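Local coordinates for glutamate--tRNA ligase (Elizabethkingia anophelis, PDB 6B1Z), which probably catalyses the ATP-dependent attachment of glutamate to its cognate tRNA, as a class I glutamyl-tRNA synthetase, at residues Val12-Pro18 with Asp45-Glu51; Tyr87-Gln92 with Asp217-Lys222. All coordinates share one frame. Numbering follows the deposited sequence.

Interaction 1. Residues Val12-Pro18 with Asp45-Glu51; sequences VRVRFAP and DFILRIE. With FMT (formic acid), chain C.
Two like charges meet near the C-terminal ends of the two strands: Arg49 NH2 lies over one face of the Arg15 guanidinium, 3.8 Å from Arg15 NE. Asp218 compensates both with salt bridges. Arg15 (chi1 p, chi2 m) also grips formic acid, probably from the crystallisation liquor, through NH1 to FMT O1 and NH2 to FMT O2 (both 2.9 Å). The extended strands 13-16 and 45-48 run parallel, 4.5 Å apart at -28°, pairing Arg13 with Asp45 through Phe16 with Leu48. This is the first beta-alpha-beta unit of the Rossmann-like class I catalytic domain, connected by helix 26-41. Val12 O, Val14 N, Val14 O, Phe16 N and Phe16 O bond Asp45 N, Asp45 O, Ile47 N, Ile47 O and Arg49 N in turn (2.8-3.0 Å). Val14, Phe16, Phe46 and Leu48 share one face; there Phe16 (chi1 t) sets CD2 3.8 Å from Leu48 CD1. On the face shared with Arg15 and Ile47, Arg13 NH1 forms salt bridges with Asp45 OD2 (2.9 Å) and Glu79; its NE bonds Met221 O.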
loop_
_atom_site.group_PDB
_atom_site.type_symbol
_atom_site.label_atom_id
_atom_site.label_comp_id
_atom_site.label_asym_id
_atom_site.label_seq_id
_atom_site.Cartn_x
_atom_site.Cartn_y
_atom_site.Cartn_z
ATOM N N VAL A 12 12.047 -20.752 9.712
ATOM C CA VAL A 12 10.877 -20.180 9.056
ATOM C C VAL A 12 11.269 -19.648 7.682
ATOM O O VAL A 12 12.292 -18.969 7.524
ATOM C CB VAL A 12 10.266 -19.080 9.937
ATOM C CG1 VAL A 12 9.308 -18.216 9.159
ATOM C CG2 VAL A 12 9.589 -19.720 11.151
ATOM N N ARG A 13 10.459 -19.964 6.673
ATOM C CA ARG A 13 10.643 -19.427 5.326
ATOM C C ARG A 13 9.285 -19.013 4.782
ATOM O O ARG A 13 8.369 -19.840 4.704
ATOM C CB ARG A 13 11.313 -20.463 4.412
ATOM C CG ARG A 13 12.753 -20.774 4.817
ATOM C CD ARG A 13 13.387 -21.872 3.989
ATOM N NE ARG A 13 13.328 -21.617 2.551
ATOM C CZ ARG A 13 14.103 -20.759 1.885
ATOM N NH1 ARG A 13 15.017 -20.014 2.515
ATOM N NH2 ARG A 13 13.939 -20.624 0.576
ATOM N N VAL A 14 9.151 -17.736 4.437
ATOM C CA VAL A 14 7.916 -17.176 3.896
ATOM C C VAL A 14 8.219 -16.602 2.520
ATOM O O VAL A 14 9.367 -16.306 2.192
ATOM C CB VAL A 14 7.319 -16.085 4.813
ATOM C CG1 VAL A 14 6.977 -16.664 6.184
ATOM C CG2 VAL A 14 8.294 -14.903 4.934
ATOM N N ARG A 15 7.177 -16.420 1.711
ATOM C CA ARG A 15 7.393 -15.807 0.405
ATOM C C ARG A 15 6.268 -14.849 0.044
ATOM O O ARG A 15 5.085 -15.119 0.270
ATOM C CB ARG A 15 7.565 -16.866 -0.711
ATOM C CG ARG A 15 6.267 -17.481 -1.280
ATOM C CD ARG A 15 5.428 -18.217 -0.235
ATOM N NE ARG A 15 4.356 -18.986 -0.866
ATOM C CZ ARG A 15 3.167 -18.501 -1.211
ATOM N NH1 ARG A 15 2.857 -17.228 -0.974
ATOM N NH2 ARG A 15 2.273 -19.301 -1.797
ATOM N N PHE A 16 6.663 -13.719 -0.533
ATOM C CA PHE A 16 5.745 -12.794 -1.169
ATOM C C PHE A 16 5.702 -13.186 -2.637
ATOM O O PHE A 16 6.759 -13.254 -3.285
ATOM C CB PHE A 16 6.239 -11.358 -0.963
ATOM C CG PHE A 16 5.307 -10.301 -1.481
ATOM C CD1 PHE A 16 3.961 -10.330 -1.170
ATOM C CD2 PHE A 16 5.799 -9.250 -2.254
ATOM C CE1 PHE A 16 3.109 -9.351 -1.636
ATOM C CE2 PHE A 16 4.941 -8.258 -2.725
ATOM C CZ PHE A 16 3.598 -8.314 -2.415
ATOM N N ALA A 17 4.507 -13.474 -3.150
ATOM C CA ALA A 17 4.334 -14.022 -4.494
ATOM C C ALA A 17 3.376 -13.143 -5.280
ATOM O O ALA A 17 2.262 -13.563 -5.605
ATOM C CB ALA A 17 3.841 -15.466 -4.428
ATOM N N PRO A 18 3.789 -11.916 -5.595
ATOM C CA PRO A 18 3.027 -11.075 -6.515
ATOM C C PRO A 18 3.225 -11.504 -7.963
ATOM O O PRO A 18 4.284 -12.014 -8.362
ATOM C CB PRO A 18 3.629 -9.686 -6.274
ATOM C CG PRO A 18 5.072 -9.975 -6.033
ATOM C CD PRO A 18 5.068 -11.283 -5.226
ATOM N N ASP A 45 13.695 -16.489 6.738
ATOM C CA ASP A 45 13.985 -15.980 5.400
ATOM C C ASP A 45 12.737 -15.442 4.711
ATOM O O ASP A 45 11.657 -16.037 4.801
ATOM C CB ASP A 45 14.587 -17.081 4.521
ATOM C CG ASP A 45 15.766 -17.778 5.175
ATOM O OD1 ASP A 45 16.602 -17.078 5.790
ATOM O OD2 ASP A 45 15.871 -19.023 5.066
ATOM N N PHE A 46 12.904 -14.338 3.985
ATOM C CA PHE A 46 11.837 -13.675 3.241
ATOM C C PHE A 46 12.174 -13.775 1.756
ATOM O O PHE A 46 13.185 -13.220 1.310
ATOM C CB PHE A 46 11.708 -12.223 3.725
ATOM C CG PHE A 46 10.767 -11.351 2.920
ATOM C CD1 PHE A 46 9.457 -11.725 2.695
ATOM C CD2 PHE A 46 11.189 -10.095 2.477
ATOM C CE1 PHE A 46 8.587 -10.894 1.979
ATOM C CE2 PHE A 46 10.322 -9.265 1.764
ATOM C CZ PHE A 46 9.024 -9.667 1.527
ATOM N N ILE A 47 11.350 -14.501 1.008
ATOM C CA ILE A 47 11.582 -14.826 -0.396
ATOM C C ILE A 47 10.620 -14.010 -1.248
ATOM O O ILE A 47 9.442 -13.869 -0.902
ATOM C CB ILE A 47 11.381 -16.340 -0.651
ATOM C CG1 ILE A 47 12.549 -17.171 -0.111
ATOM C CG2 ILE A 47 11.198 -16.648 -2.151
ATOM C CD1 ILE A 47 12.599 -17.357 1.375
ATOM N N LEU A 48 11.110 -13.471 -2.366
ATOM C CA LEU A 48 10.244 -12.886 -3.389
ATOM C C LEU A 48 10.225 -13.820 -4.590
ATOM O O LEU A 48 11.280 -14.100 -5.178
ATOM C CB LEU A 48 10.741 -11.495 -3.810
ATOM C CG LEU A 48 9.982 -10.871 -4.989
ATOM C CD1 LEU A 48 8.528 -10.533 -4.619
ATOM C CD2 LEU A 48 10.713 -9.597 -5.430
ATOM N N ARG A 49 9.040 -14.326 -4.934
ATOM C CA ARG A 49 8.859 -15.185 -6.094
ATOM C C ARG A 49 7.915 -14.485 -7.060
ATOM O O ARG A 49 6.791 -14.118 -6.690
ATOM C CB ARG A 49 8.325 -16.564 -5.690
ATOM C CG ARG A 49 8.279 -17.542 -6.861
ATOM C CD ARG A 49 7.943 -18.972 -6.430
ATOM N NE ARG A 49 6.554 -19.075 -5.965
ATOM C CZ ARG A 49 6.174 -19.643 -4.824
ATOM N NH1 ARG A 49 7.062 -20.183 -3.999
ATOM N NH2 ARG A 49 4.889 -19.698 -4.523
ATOM N N ILE A 50 8.377 -14.272 -8.282
ATOM C CA ILE A 50 7.604 -13.550 -9.285
ATOM C C ILE A 50 6.686 -14.534 -10.001
ATOM O O ILE A 50 7.132 -15.542 -10.567
ATOM C CB ILE A 50 8.523 -12.809 -10.268
ATOM C CG1 ILE A 50 9.333 -11.744 -9.525
ATOM C CG2 ILE A 50 7.701 -12.208 -11.425
ATOM C CD1 ILE A 50 8.509 -10.692 -8.801
ATOM N N GLU A 51 5.388 -14.249 -9.953
ATOM C CA GLU A 51 4.374 -15.149 -10.481
ATOM C C GLU A 51 4.023 -14.727 -11.903
ATOM O O GLU A 51 2.967 -14.152 -12.170
ATOM C CB GLU A 51 3.155 -15.124 -9.577
ATOM C CG GLU A 51 3.518 -15.274 -8.131
ATOM C CD GLU A 51 3.613 -16.717 -7.735
ATOM O OE1 GLU A 51 2.568 -17.395 -7.863
ATOM O OE2 GLU A 51 4.717 -17.172 -7.342
HETATM C C FMT C . -0.345 -17.351 -2.806
HETATM O O1 FMT C . 0.252 -16.559 -2.068
HETATM O O2 FMT C . -0.389 -18.578 -2.621
#

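Interaction 2. Residues Tyr87-Gln92 with Asp217-Lys222; sequences YAPYRQ and DDHEMK. With EDO (1,2-ethanediol), chain V.
The Tyr87 ring (chi1 m) lies over the backbone of Met221, whose CA sits 4.2 Å from the ring centroid and 19° off the ring normal, a CH-pi contact. The backbone beneath it is the C-terminal end of helix 210-220, closed by a Schellman motif. Met221 N still bonds Asp217 O at 2.8 Å, Lys222 N turns back to His219 O at 3.1 Å, and Lys222 takes the positive phi of the C-prime position (57°/40°), so that the chain leaves the helix beneath the tyrosine. At the base of the ring, Tyr87 CD1 rests 3.4 Å from Glu220 O; at its tip, Tyr87 OH meets Lys222 CD at 3.4 Å.

Segment 87-92 is an irregular loop with a cis peptide between Ala88 and Pro89. It folds back on itself, Tyr87 N donating to Tyr90 OH at 3.0 Å; that hydroxyl also bonds Glu79. The Met221 side chain (chi1 m, chi2 and chi3 t) runs past the Tyr87 side chain to the Tyr90 ring. Its CG is 3.8 Å from Tyr87 CB and its CE 3.7 Å from Tyr90 CD1, while SD makes an oblique Met-aromatic contact 5.1 Å from the Tyr90 centroid. The loop is thereby packed against the helix end within the catalytic domain. One turn back, Asp218 OD1 accepts a 2.7 Å hydrogen bond from O2 of an ethanediol, probably from the crystallisation liquor. The CA-to-CB bond of Asp217 points toward the loop, and its carboxylate is shared with Tyr99 and Arg95; Asp217 OD2 receives Gln92 NE2 at 2.9 Å, with an N-H...O angle of 160°.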
loop_
_atom_site.group_PDB
_atom_site.type_symbol
_atom_site.label_atom_id
_atom_site.label_comp_id
_atom_site.label_asym_id
_atom_site.label_seq_id
_atom_site.Cartn_x
_atom_site.Cartn_y
_atom_site.Cartn_z
ATOM N N TYR A 87 17.351 -21.507 -4.323
ATOM C CA TYR A 87 16.278 -22.185 -5.042
ATOM C C TYR A 87 15.900 -21.445 -6.319
ATOM O O TYR A 87 14.774 -21.560 -6.800
ATOM C CB TYR A 87 15.055 -22.376 -4.144
ATOM C CG TYR A 87 15.404 -23.151 -2.900
ATOM C CD1 TYR A 87 15.684 -24.512 -2.972
ATOM C CD2 TYR A 87 15.515 -22.520 -1.672
ATOM C CE1 TYR A 87 16.034 -25.223 -1.852
ATOM C CE2 TYR A 87 15.871 -23.229 -0.538
ATOM C CZ TYR A 87 16.124 -24.584 -0.642
ATOM O OH TYR A 87 16.476 -25.314 0.468
ATOM N N ALA A 88 16.845 -20.705 -6.892
ATOM C CA ALA A 88 16.598 -20.033 -8.150
ATOM C C ALA A 88 16.267 -21.061 -9.235
ATOM O O ALA A 88 16.729 -22.205 -9.176
ATOM C CB ALA A 88 17.823 -19.212 -8.544
ATOM N N PRO A 89 15.494 -20.671 -10.270
ATOM C CA PRO A 89 14.981 -19.322 -10.556
ATOM C C PRO A 89 13.835 -18.890 -9.656
ATOM O O PRO A 89 12.963 -19.684 -9.306
ATOM C CB PRO A 89 14.484 -19.427 -12.004
ATOM C CG PRO A 89 15.153 -20.652 -12.569
ATOM C CD PRO A 89 15.252 -21.592 -11.397
ATOM N N TYR A 90 13.834 -17.609 -9.306
ATOM C CA TYR A 90 12.742 -17.045 -8.524
ATOM C C TYR A 90 11.685 -16.388 -9.400
ATOM O O TYR A 90 10.816 -15.686 -8.873
ATOM C CB TYR A 90 13.289 -16.057 -7.476
ATOM C CG TYR A 90 14.068 -16.789 -6.407
ATOM C CD1 TYR A 90 13.413 -17.382 -5.336
ATOM C CD2 TYR A 90 15.463 -16.929 -6.501
ATOM C CE1 TYR A 90 14.117 -18.095 -4.371
ATOM C CE2 TYR A 90 16.177 -17.641 -5.541
ATOM C CZ TYR A 90 15.499 -18.206 -4.476
ATOM O OH TYR A 90 16.186 -18.916 -3.524
ATOM N N ARG A 91 11.730 -16.605 -10.713
ATOM C CA ARG A 91 10.614 -16.291 -11.608
ATOM C C ARG A 91 10.011 -17.593 -12.104
ATOM O O ARG A 91 10.729 -18.466 -12.601
ATOM C CB ARG A 91 11.052 -15.457 -12.808
ATOM C CG ARG A 91 11.702 -14.149 -12.476
ATOM C CD ARG A 91 11.995 -13.410 -13.762
ATOM N NE ARG A 91 12.620 -12.111 -13.516
ATOM C CZ ARG A 91 13.788 -11.741 -14.022
ATOM N NH1 ARG A 91 14.459 -12.561 -14.829
ATOM N NH2 ARG A 91 14.288 -10.530 -13.757
ATOM N N GLN A 92 8.689 -17.720 -11.978
ATOM C CA GLN A 92 8.047 -18.982 -12.340
ATOM C C GLN A 92 8.134 -19.262 -13.837
ATOM O O GLN A 92 8.171 -20.439 -14.244
ATOM C CB GLN A 92 6.599 -18.966 -11.850
ATOM C CG GLN A 92 6.523 -19.011 -10.320
ATOM C CD GLN A 92 5.125 -19.238 -9.796
ATOM O OE1 GLN A 92 4.178 -18.573 -10.209
ATOM N NE2 GLN A 92 4.997 -20.161 -8.860
ATOM N N ASP A 217 6.277 -24.891 -6.056
ATOM C CA ASP A 217 7.381 -24.029 -5.650
ATOM C C ASP A 217 7.444 -23.813 -4.146
ATOM O O ASP A 217 8.539 -23.617 -3.609
ATOM C CB ASP A 217 7.303 -22.688 -6.379
ATOM C CG ASP A 217 7.634 -22.806 -7.868
ATOM O OD1 ASP A 217 8.245 -23.823 -8.287
ATOM O OD2 ASP A 217 7.295 -21.869 -8.614
ATOM N N ASP A 218 6.309 -23.819 -3.448
ATOM C CA ASP A 218 6.368 -23.768 -1.991
ATOM C C ASP A 218 7.053 -25.011 -1.438
ATOM O O ASP A 218 7.833 -24.930 -0.483
ATOM C CB ASP A 218 4.967 -23.580 -1.411
ATOM C CG ASP A 218 4.423 -22.199 -1.685
ATOM O OD1 ASP A 218 3.204 -21.994 -1.535
ATOM O OD2 ASP A 218 5.247 -21.314 -2.058
ATOM N N HIS A 219 6.808 -26.169 -2.052
ATOM C CA HIS A 219 7.521 -27.379 -1.663
ATOM C C HIS A 219 9.012 -27.267 -1.972
ATOM O O HIS A 219 9.855 -27.481 -1.088
ATOM C CB HIS A 219 6.900 -28.581 -2.378
ATOM C CG HIS A 219 7.585 -29.879 -2.079
ATOM N ND1 HIS A 219 7.445 -30.532 -0.873
ATOM C CD2 HIS A 219 8.415 -30.638 -2.827
ATOM C CE1 HIS A 219 8.159 -31.643 -0.893
ATOM N NE2 HIS A 219 8.761 -31.731 -2.066
ATOM N N GLU A 220 9.356 -26.932 -3.226
ATOM C CA GLU A 220 10.756 -26.892 -3.635
ATOM C C GLU A 220 11.551 -25.851 -2.854
ATOM O O GLU A 220 12.732 -26.073 -2.542
ATOM C CB GLU A 220 10.866 -26.612 -5.136
ATOM C CG GLU A 220 10.358 -27.747 -6.018
ATOM C CD GLU A 220 11.095 -29.053 -5.796
ATOM O OE1 GLU A 220 12.198 -29.218 -6.354
ATOM O OE2 GLU A 220 10.573 -29.916 -5.060
ATOM N N MET A 221 10.937 -24.706 -2.548
ATOM C CA MET A 221 11.631 -23.630 -1.847
ATOM C C MET A 221 11.530 -23.768 -0.334
ATOM O O MET A 221 11.966 -22.863 0.390
ATOM C CB MET A 221 11.086 -22.270 -2.290
ATOM C CG MET A 221 11.275 -22.006 -3.777
ATOM S SD MET A 221 10.736 -20.361 -4.268
ATOM C CE MET A 221 11.323 -20.357 -5.973
ATOM N N LYS A 222 10.989 -24.896 0.148
ATOM C CA LYS A 222 10.952 -25.228 1.572
ATOM C C LYS A 222 10.239 -24.141 2.375
ATOM O O LYS A 222 10.650 -23.781 3.482
ATOM C CB LYS A 222 12.361 -25.507 2.116
ATOM C CG LYS A 222 13.057 -26.664 1.350
ATOM C CD LYS A 222 14.206 -27.267 2.127
ATOM C CE LYS A 222 14.965 -28.279 1.274
ATOM N NZ LYS A 222 14.096 -29.390 0.785
HETATM C C1 EDO V . -0.010 -22.368 -2.618
HETATM O O1 EDO V . -1.128 -22.587 -3.481
HETATM C C2 EDO V . -0.163 -23.234 -1.380
HETATM O O2 EDO V . 1.136 -23.579 -0.878
#

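Interactions 1 and 2 have centres 9 Å apart and meet through polar links and packing. Arg15 NE forms a 2.8 Å salt bridge with Asp218 OD2, joining strand 13-16 to helix 210-220, and Arg13 NE probably bonds Met221 O, also at 2.8 Å, at the helix end. Arg13 NH2 further packs 3.3 Å from Tyr87 CD2. Just past strand 45-48, Ile50 makes backbone hydrogen bonds with Tyr90 and Gln92, bringing loop 87-92 alongside segment 45-51. The Asp218 carboxylate backs the arginine that, with Arg228, holds the formic acid molecule of interaction 1, consistent with a carboxylate-binding part of the glutamate pocket as in related synthetases.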